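Local coordinates for protein cysteine S-methyltransferase NleE (Escherichia coli O157:H7, PDB 4R29) that probably methylates a cysteine in the zinc fingers of the host proteins TAB2 and TAB3, using S-adenosylmethionine, and so blocks NF-kappa-B activation, at residues A[75-80]-A[149-154]. The protein carries 1 engineered substitution. Sequence-based numbering, arbitrary orientation.
Sequences TMYSVC and VYRNDS
A buried arginine, R151, clamps the backbone of the loop that follows helix 59-76 to the end of strand 145-151 in a polar contact between the C-terminal ends of helix 59-76 and strand 145-151. Its guanidinium meets S78 O end-on: R151 NH1 and R151 NH2 both donate to this one oxygen, R151 NH2 at 2.9 Å from S78 O and lying on a carbonyl lone pair, R151 NH1 tilted 29° from the carbonyl plane. Neither bond is straight, as expected when two nitrogens share one acceptor. The R151 chain bends at chi2 and chi3, and D153 binds the NE/NH2 edge of the guanidinium, in its plane. This is a bidentate, side-on salt bridge, with R151 NE 3.0 Å from D153 OD1 and R151 NH2 2.7 Å from D153 OD2, each oxygen using its syn lone pair. Strand 145-151 is the central strand of the three-stranded antiparallel sheet in this Rossmann-like methyltransferase, and R151 NH1 also bonds V102 O at the end of helix 95-103. C80 SG packs against the bent arginine chain, 3.6 Å from R151 CG, and touches S154 CB at 4.0 Å; S154 itself N-caps helix 155-181. The Y77 side chain passes R151 at a slant, ring and guanidinium planes 21° apart, and Y77 OH points tip to tip toward the D153 carboxylate. R107, which binds S-adenosylmethionine, has its side chain about 7 Å from that of R151.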
loop_
_atom_site.group_PDB
_atom_site.type_symbol
_atom_site.label_atom_id
_atom_site.label_comp_id
_atom_site.label_asym_id
_atom_site.label_seq_id
_atom_site.Cartn_x
_atom_site.Cartn_y
_atom_site.Cartn_z
ATOM N N THR A 75 -16.211 -10.582 6.384
ATOM C CA THR A 75 -16.554 -10.661 7.793
ATOM C C THR A 75 -16.109 -9.394 8.543
ATOM O O THR A 75 -16.858 -8.854 9.362
ATOM C CB THR A 75 -15.948 -11.934 8.466
ATOM O OG1 THR A 75 -16.343 -13.114 7.738
ATOM C CG2 THR A 75 -16.438 -12.060 9.921
ATOM N N MET A 76 -14.894 -8.914 8.261
ATOM C CA MET A 76 -14.367 -7.756 8.988
ATOM C C MET A 76 -14.833 -6.428 8.389
ATOM O O MET A 76 -14.666 -5.383 8.992
ATOM C CB MET A 76 -12.840 -7.788 9.024
ATOM C CG MET A 76 -12.248 -9.067 9.606
ATOM S SD MET A 76 -12.958 -9.444 11.211
ATOM C CE MET A 76 -12.642 -7.939 12.141
ATOM N N TYR A 77 -15.405 -6.463 7.191
ATOM C CA TYR A 77 -15.830 -5.220 6.567
ATOM C C TYR A 77 -16.804 -4.461 7.438
ATOM O O TYR A 77 -17.739 -5.025 7.997
ATOM C CB TYR A 77 -16.485 -5.455 5.208
ATOM C CG TYR A 77 -16.953 -4.174 4.531
ATOM C CD1 TYR A 77 -16.066 -3.393 3.786
ATOM C CD2 TYR A 77 -18.275 -3.751 4.625
ATOM C CE1 TYR A 77 -16.484 -2.230 3.161
ATOM C CE2 TYR A 77 -18.706 -2.594 3.994
ATOM C CZ TYR A 77 -17.810 -1.848 3.262
ATOM O OH TYR A 77 -18.222 -0.709 2.634
ATOM N N SER A 78 -16.604 -3.160 7.523
ATOM C CA SER A 78 -17.560 -2.328 8.216
ATOM C C SER A 78 -17.727 -1.004 7.512
ATOM O O SER A 78 -17.015 -0.708 6.547
ATOM C CB SER A 78 -17.148 -2.124 9.667
ATOM O OG SER A 78 -18.086 -1.278 10.294
ATOM N N VAL A 79 -18.692 -0.213 7.971
ATOM C CA VAL A 79 -18.883 1.123 7.425
ATOM C C VAL A 79 -18.060 2.091 8.236
ATOM O O VAL A 79 -17.594 1.743 9.318
ATOM C CB VAL A 79 -20.364 1.548 7.430
ATOM C CG1 VAL A 79 -21.115 0.846 6.279
ATOM C CG2 VAL A 79 -21.000 1.267 8.803
ATOM N N CYS A 80 -17.873 3.296 7.708
ATOM C CA CYS A 80 -17.111 4.330 8.394
ATOM C C CYS A 80 -17.862 4.911 9.560
ATOM O O CYS A 80 -19.073 5.083 9.491
ATOM C CB CYS A 80 -16.807 5.479 7.439
ATOM S SG CYS A 80 -15.401 5.184 6.398
ATOM N N VAL A 149 -4.608 2.026 -0.069
ATOM C CA VAL A 149 -5.997 1.601 0.085
ATOM C C VAL A 149 -6.791 2.651 0.892
ATOM O O VAL A 149 -6.332 3.124 1.937
ATOM C CB VAL A 149 -6.073 0.182 0.740
ATOM C CG1 VAL A 149 -5.329 0.161 2.075
ATOM C CG2 VAL A 149 -7.538 -0.303 0.905
ATOM N N TYR A 150 -7.965 3.031 0.388
ATOM C CA TYR A 150 -8.773 4.074 1.029
ATOM C C TYR A 150 -10.293 3.834 0.965
ATOM O O TYR A 150 -10.787 3.084 0.108
ATOM C CB TYR A 150 -8.423 5.463 0.473
ATOM C CG TYR A 150 -8.699 5.662 -1.015
ATOM C CD1 TYR A 150 -7.773 5.248 -1.975
ATOM C CD2 TYR A 150 -9.877 6.282 -1.452
ATOM C CE1 TYR A 150 -7.998 5.443 -3.330
ATOM C CE2 TYR A 150 -10.131 6.479 -2.809
ATOM C CZ TYR A 150 -9.186 6.053 -3.746
ATOM O OH TYR A 150 -9.424 6.230 -5.091
ATOM N N ARG A 151 -11.017 4.461 1.895
ATOM C CA ARG A 151 -12.485 4.440 1.905
ATOM C C ARG A 151 -12.998 5.433 0.879
ATOM O O ARG A 151 -12.726 6.634 0.977
ATOM C CB ARG A 151 -13.048 4.854 3.270
ATOM C CG ARG A 151 -12.544 4.069 4.478
ATOM C CD ARG A 151 -13.028 2.635 4.481
ATOM N NE ARG A 151 -14.482 2.516 4.350
ATOM C CZ ARG A 151 -15.191 1.483 4.795
ATOM N NH1 ARG A 151 -14.586 0.484 5.449
ATOM N NH2 ARG A 151 -16.511 1.457 4.609
ATOM N N ASN A 152 -13.734 4.939 -0.106
ATOM C CA ASN A 152 -14.364 5.805 -1.102
ATOM C C ASN A 152 -15.635 6.439 -0.537
ATOM O O ASN A 152 -16.158 7.426 -1.069
ATOM C CB ASN A 152 -14.714 4.982 -2.337
ATOM C CG ASN A 152 -14.704 5.803 -3.597
ATOM O OD1 ASN A 152 -14.022 6.831 -3.682
ATOM N ND2 ASN A 152 -15.458 5.357 -4.592
ATOM N N ASP A 153 -16.130 5.854 0.549
ATOM C CA ASP A 153 -17.383 6.284 1.160
ATOM C C ASP A 153 -17.132 7.326 2.240
ATOM O O ASP A 153 -18.022 7.660 3.009
ATOM C CB ASP A 153 -18.191 5.087 1.705
ATOM C CG ASP A 153 -17.344 4.111 2.532
ATOM O OD1 ASP A 153 -16.099 4.204 2.531
ATOM O OD2 ASP A 153 -17.927 3.225 3.183
ATOM N N SER A 154 -15.903 7.823 2.299
ATOM C CA SER A 154 -15.582 8.966 3.145
ATOM C C SER A 154 -14.747 9.914 2.315
ATOM O O SER A 154 -13.830 9.475 1.632
ATOM C CB SER A 154 -14.784 8.546 4.374
ATOM O OG SER A 154 -14.058 9.653 4.896
#